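Local coordinates for regulator of Ty1 transposition protein 107 (Saccharomyces cerevisiae, PDB 3T7K), which binds phosphorylated histone H2A through its C-terminal tandem BRCT repeats during DNA damage repair, at residues C[61-66]-C[81-86]; C[73-78]-C[235-240]. All coordinates share one frame; numbering follows the deposited sequence.

Interaction 1: residues C[61-66]-C[81-86]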
loop_
_atom_site.group_PDB
_atom_site.type_symbol
_atom_site.label_atom_id
_atom_site.label_comp_id
_atom_site.label_asym_id
_atom_site.label_seq_id
_atom_site.Cartn_x
_atom_site.Cartn_y
_atom_site.Cartn_z
ATOM N N ASN C 61 9.595 -0.152 6.811
ATOM C CA ASN C 61 10.480 0.451 5.824
ATOM C C ASN C 61 11.926 0.472 6.297
ATOM O O ASN C 61 12.800 1.000 5.624
ATOM C CB ASN C 61 10.007 1.871 5.468
ATOM C CG ASN C 61 10.030 2.823 6.665
ATOM O OD1 ASN C 61 10.654 2.543 7.683
ATOM N ND2 ASN C 61 9.339 3.958 6.538
ATOM N N CYS C 62 12.184 -0.118 7.455
ATOM C CA CYS C 62 13.487 0.014 8.077
ATOM C C CYS C 62 13.907 -1.245 8.814
ATOM O O CYS C 62 13.080 -1.986 9.339
ATOM C CB CYS C 62 13.450 1.197 9.056
ATOM S SG CYS C 62 14.982 1.513 9.942
ATOM N N ILE C 63 15.208 -1.483 8.872
ATOM C CA ILE C 63 15.726 -2.567 9.684
ATOM C C ILE C 63 16.935 -2.079 10.443
ATOM O O ILE C 63 17.795 -1.424 9.875
ATOM C CB ILE C 63 16.123 -3.800 8.829
ATOM C CG1 ILE C 63 16.840 -4.827 9.698
ATOM C CG2 ILE C 63 17.030 -3.406 7.684
ATOM C CD1 ILE C 63 16.070 -6.111 9.849
ATOM N N PHE C 64 16.971 -2.366 11.739
ATOM C CA PHE C 64 18.147 -2.103 12.556
ATOM C C PHE C 64 18.910 -3.399 12.757
ATOM O O PHE C 64 18.341 -4.388 13.203
ATOM C CB PHE C 64 17.743 -1.540 13.918
ATOM C CG PHE C 64 17.137 -0.154 13.846
ATOM C CD1 PHE C 64 17.942 0.959 13.682
ATOM C CD2 PHE C 64 15.768 0.021 13.934
ATOM C CE1 PHE C 64 17.384 2.235 13.609
ATOM C CE2 PHE C 64 15.207 1.288 13.859
ATOM C CZ PHE C 64 16.019 2.393 13.691
ATOM N N ALA C 65 20.196 -3.384 12.430
ATOM C CA ALA C 65 21.047 -4.557 12.582
ATOM C C ALA C 65 22.485 -4.093 12.606
ATOM O O ALA C 65 22.847 -3.147 11.914
ATOM C CB ALA C 65 20.826 -5.553 11.425
ATOM N N PRO C 66 23.315 -4.759 13.414
ATOM C CA PRO C 66 24.752 -4.466 13.498
ATOM C C PRO C 66 25.481 -4.748 12.193
ATOM O O PRO C 66 26.488 -4.094 11.914
ATOM C CB PRO C 66 25.240 -5.401 14.612
ATOM C CG PRO C 66 24.176 -6.441 14.741
ATOM C CD PRO C 66 22.890 -5.754 14.408
ATOM N N GLU C 81 8.466 -2.924 1.155
ATOM C CA GLU C 81 7.877 -2.296 -0.022
ATOM C C GLU C 81 7.685 -0.775 0.104
ATOM O O GLU C 81 6.557 -0.288 0.233
ATOM C CB GLU C 81 6.543 -2.974 -0.316
ATOM C CG GLU C 81 6.695 -4.481 -0.606
ATOM C CD GLU C 81 5.357 -5.202 -0.690
ATOM O OE1 GLU C 81 4.307 -4.516 -0.709
ATOM O OE2 GLU C 81 5.355 -6.451 -0.727
ATOM N N PRO C 82 8.786 -0.014 0.050
ATOM C CA PRO C 82 10.140 -0.537 -0.107
ATOM C C PRO C 82 10.887 -0.551 1.209
ATOM O O PRO C 82 10.391 -0.033 2.216
ATOM C CB PRO C 82 10.782 0.499 -1.020
ATOM C CG PRO C 82 10.160 1.811 -0.523
ATOM C CD PRO C 82 8.749 1.458 -0.075
ATOM N N LEU C 83 12.090 -1.119 1.194
ATOM C CA LEU C 83 13.017 -0.924 2.294
ATOM C C LEU C 83 13.651 0.423 2.049
ATOM O O LEU C 83 14.122 0.685 0.953
ATOM C CB LEU C 83 14.104 -1.994 2.314
ATOM C CG LEU C 83 15.200 -1.792 3.364
ATOM C CD1 LEU C 83 14.661 -1.975 4.789
ATOM C CD2 LEU C 83 16.361 -2.739 3.113
ATOM N N LYS C 84 13.654 1.285 3.056
ATOM C CA LYS C 84 14.178 2.631 2.868
ATOM C C LYS C 84 15.467 2.825 3.627
ATOM O O LYS C 84 16.349 3.558 3.199
ATOM C CB LYS C 84 13.142 3.661 3.331
ATOM C CG LYS C 84 11.947 3.740 2.404
ATOM C CD LYS C 84 10.917 4.769 2.840
ATOM C CE LYS C 84 9.742 4.759 1.867
ATOM N NZ LYS C 84 8.636 5.672 2.280
ATOM N N PHE C 85 15.573 2.167 4.772
ATOM C CA PHE C 85 16.731 2.347 5.614
ATOM C C PHE C 85 17.169 1.023 6.210
ATOM O O PHE C 85 16.351 0.223 6.633
ATOM C CB PHE C 85 16.418 3.332 6.735
ATOM C CG PHE C 85 16.084 4.719 6.257
ATOM C CD1 PHE C 85 17.088 5.607 5.902
ATOM C CD2 PHE C 85 14.768 5.140 6.191
ATOM C CE1 PHE C 85 16.775 6.893 5.484
ATOM C CE2 PHE C 85 14.447 6.427 5.777
ATOM C CZ PHE C 85 15.450 7.299 5.422
ATOM N N ALA C 86 18.472 0.809 6.243
ATOM C CA ALA C 86 19.037 -0.367 6.871
ATOM C C ALA C 86 20.099 0.213 7.763
ATOM O O ALA C 86 21.143 0.633 7.290
ATOM C CB ALA C 86 19.644 -1.296 5.819
#
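The carbonyl oxygen of Asn61 is gripped by two consecutive backbone amides: Lys84 N at 2.7 Å and Phe85 N at 3.1 Å. The first is the shorter, yet its donor is tilted from the carbonyl plane; the second lies nearly along the C=O axis. Two residues further on, Ile63 N donates to Phe85 O over 3.0 Å, and Cys62 CA brings a C-H to the same oxygen at 3.2 Å. Parallel bridges pair Cys62 with Phe85 and Ile63 with Ala86. This is the strand pairing of a right-handed beta-alpha-beta unit, 62-64 and 85-87 joined through helix 72-77, at the edge of the parallel four-stranded sheet of the N-terminal BRCT repeat. Side chains alternate across the sheet. On one face Cys62 SG, anti to its backbone N (chi1 180°), meets Phe85 CB and also lies over a face of the Phe64 ring. On the other, Ile63 CG2 packs against Ala86 CB at 3.8 Å and Leu83 CD1 at 4.0 Å. Near the start of the pairing, the extended aliphatic chain of Lys84 crosses Asn61, its CD 4.0 Å from Asn61 CB, while the Asn61 amide bonds to Lys24 N and Asp22 O.

Interaction 2: residues C[73-78]-C[235-240]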
loop_
_atom_site.group_PDB
_atom_site.type_symbol
_atom_site.label_atom_id
_atom_site.label_comp_id
_atom_site.label_asym_id
_atom_site.label_seq_id
_atom_site.Cartn_x
_atom_site.Cartn_y
_atom_site.Cartn_z
ATOM N N LYS C 73 14.482 -12.143 9.965
ATOM C CA LYS C 73 14.118 -10.726 9.911
ATOM C C LYS C 73 14.927 -9.955 8.889
ATOM O O LYS C 73 14.362 -9.204 8.086
ATOM C CB LYS C 73 14.261 -10.080 11.286
ATOM C CG LYS C 73 13.009 -10.161 12.121
ATOM C CD LYS C 73 13.263 -9.558 13.493
ATOM C CE LYS C 73 11.976 -9.376 14.261
ATOM N NZ LYS C 73 12.266 -9.137 15.701
ATOM N N PHE C 74 16.246 -10.135 8.914
ATOM C CA PHE C 74 17.080 -9.489 7.922
ATOM C C PHE C 74 16.691 -9.890 6.500
ATOM O O PHE C 74 16.544 -9.035 5.642
ATOM C CB PHE C 74 18.568 -9.748 8.149
ATOM C CG PHE C 74 19.437 -8.711 7.517
ATOM C CD1 PHE C 74 19.796 -7.568 8.223
ATOM C CD2 PHE C 74 19.826 -8.826 6.194
ATOM C CE1 PHE C 74 20.572 -6.581 7.636
ATOM C CE2 PHE C 74 20.606 -7.843 5.600
ATOM C CZ PHE C 74 20.977 -6.713 6.329
ATOM N N LEU C 75 16.525 -11.188 6.250
ATOM C CA LEU C 75 16.229 -11.637 4.892
ATOM C C LEU C 75 14.889 -11.091 4.438
ATOM O O LEU C 75 14.711 -10.720 3.268
ATOM C CB LEU C 75 16.224 -13.167 4.820
ATOM C CG LEU C 75 17.583 -13.809 5.093
ATOM C CD1 LEU C 75 17.442 -15.327 5.237
ATOM C CD2 LEU C 75 18.552 -13.453 3.997
ATOM N N LYS C 76 13.938 -11.048 5.363
ATOM C CA LYS C 76 12.609 -10.539 5.032
ATOM C C LYS C 76 12.625 -9.035 4.817
ATOM O O LYS C 76 11.850 -8.511 4.013
ATOM C CB LYS C 76 11.586 -10.883 6.109
ATOM C CG LYS C 76 10.905 -12.240 5.934
ATOM C CD LYS C 76 10.025 -12.535 7.150
ATOM C CE LYS C 76 9.249 -13.829 6.995
ATOM N NZ LYS C 76 8.405 -14.080 8.198
ATOM N N SER C 77 13.492 -8.334 5.545
ATOM C CA SER C 77 13.540 -6.884 5.390
ATOM C C SER C 77 13.843 -6.556 3.929
ATOM O O SER C 77 13.492 -5.480 3.436
ATOM C CB SER C 77 14.593 -6.266 6.301
ATOM O OG SER C 77 15.879 -6.359 5.726
ATOM N N LEU C 78 14.480 -7.491 3.225
ATOM C CA LEU C 78 14.805 -7.261 1.817
ATOM C C LEU C 78 13.601 -7.420 0.889
ATOM O O LEU C 78 13.718 -7.239 -0.324
ATOM C CB LEU C 78 15.992 -8.121 1.365
ATOM C CG LEU C 78 17.298 -7.550 1.927
ATOM C CD1 LEU C 78 18.421 -8.573 1.915
ATOM C CD2 LEU C 78 17.697 -6.278 1.159
ATOM N N SER C 235 20.852 -15.098 -3.507
ATOM C CA SER C 235 19.935 -14.392 -4.399
ATOM C C SER C 235 19.228 -13.250 -3.644
ATOM O O SER C 235 19.049 -12.173 -4.188
ATOM C CB SER C 235 18.892 -15.341 -4.981
ATOM O OG SER C 235 19.505 -16.437 -5.637
ATOM N N ILE C 236 18.836 -13.500 -2.401
ATOM C CA ILE C 236 18.122 -12.498 -1.628
ATOM C C ILE C 236 19.040 -11.324 -1.292
ATOM O O ILE C 236 18.660 -10.179 -1.476
ATOM C CB ILE C 236 17.495 -13.097 -0.369
ATOM C CG1 ILE C 236 16.369 -14.051 -0.763
ATOM C CG2 ILE C 236 16.938 -11.994 0.542
ATOM C CD1 ILE C 236 15.974 -15.007 0.341
ATOM N N PHE C 237 20.255 -11.614 -0.838
ATOM C CA PHE C 237 21.234 -10.567 -0.527
ATOM C C PHE C 237 21.571 -9.708 -1.728
ATOM O O PHE C 237 21.926 -8.549 -1.573
ATOM C CB PHE C 237 22.530 -11.163 0.010
ATOM C CG PHE C 237 22.422 -11.663 1.401
ATOM C CD1 PHE C 237 21.391 -11.242 2.214
ATOM C CD2 PHE C 237 23.346 -12.567 1.898
ATOM C CE1 PHE C 237 21.281 -11.704 3.506
ATOM C CE2 PHE C 237 23.244 -13.037 3.183
ATOM C CZ PHE C 237 22.208 -12.602 3.993
ATOM N N HIS C 238 21.492 -10.292 -2.921
ATOM C CA HIS C 238 21.752 -9.561 -4.154
ATOM C C HIS C 238 20.459 -9.081 -4.801
ATOM O O HIS C 238 20.492 -8.416 -5.837
ATOM C CB HIS C 238 22.489 -10.461 -5.152
ATOM C CG HIS C 238 23.900 -10.777 -4.764
ATOM N ND1 HIS C 238 24.494 -11.989 -5.036
ATOM C CD2 HIS C 238 24.839 -10.029 -4.134
ATOM C CE1 HIS C 238 25.734 -11.982 -4.580
ATOM N NE2 HIS C 238 25.970 -10.803 -4.033
ATOM N N LEU C 239 19.320 -9.441 -4.212
ATOM C CA LEU C 239 18.025 -9.249 -4.869
ATOM C C LEU C 239 18.081 -9.582 -6.365
ATOM O O LEU C 239 17.461 -8.915 -7.196
ATOM C CB LEU C 239 17.490 -7.834 -4.639
ATOM C CG LEU C 239 16.996 -7.644 -3.204
ATOM C CD1 LEU C 239 16.311 -6.285 -3.023
ATOM C CD2 LEU C 239 16.048 -8.764 -2.862
ATOM N N ASN C 240 18.821 -10.635 -6.699
ATOM C CA ASN C 240 18.885 -11.099 -8.074
ATOM C C ASN C 240 19.213 -12.592 -8.117
ATOM O O ASN C 240 20.108 -13.056 -7.409
ATOM C CB ASN C 240 19.950 -10.327 -8.835
ATOM C CG ASN C 240 20.067 -10.772 -10.281
ATOM O OD1 ASN C 240 19.101 -10.692 -11.039
ATOM N ND2 ASN C 240 21.257 -11.229 -10.674
#
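Leu75 and Phe237 make the closest approach between residues 73-78, on helix 72-77 of the first BRCT repeat, and residues 235-240, at the end of helix 229-237 of the second: Leu75 CD2 stands 3.3 Å from Phe237 CE1, a tight contact made obliquely to the ring. The same ring takes Leu78 CD1 at its edge, 4.0 Å from Phe237 CD1. Its third neighbour is aromatic, for Phe74 CD2 lies 4.2 Å from Phe237 CE1, the two side chains crossing at about a right angle. Among the aliphatic contacts, Ile236 CG2, anti to its backbone N, reaches Leu75 CD2 at 4.1 Å and Leu78 CD1 at 4.0 Å. Beyond the helix end, Leu239 CD2 packs on a backbone oxygen, Leu78 O, at 3.8 Å. Val160 of helix 154-163 touches both Leu75 and Ile236, giving the three-helix interface familiar from tandem BRCT repeats. Of the polar groups, Ser77 OG donates to Phe74 O at 2.8 Å within its helix, and Leu75 O accepts from His164 NE2. A Schellman motif closes helix 229-237, with Leu239 at positive phi (41°). The direct meeting of the two segments probably rests on shape and burial, while directional bonds such as Leu75 O to His164 come from neighbouring residues.

Helix 72-77 connects the two contacts: it is the crossover between the strands paired in interaction 1, and it also meets the second repeat in interaction 2, with Phe74 taking part in both. Their centres are 11 Å apart, and they touch directly. Ile63 CG2 lies 3.7 Å from Ser77 OG, Leu83 CB is 3.7 Å from Ser77 O, and Ala65 CB reaches Phe74 CD1 at 3.9 Å. The helix thus packs on strand 62-64 and the loops beside it while presenting Leu75 and Leu78 to residues 235-240. It also meets the bound peptide: Lys73 NZ hydrogen-bonds to a modified side chain of the peptide, consistent with phosphate recognition, and Leu75 packs on an apolar one, placing the ligand beside the inter-repeat contact.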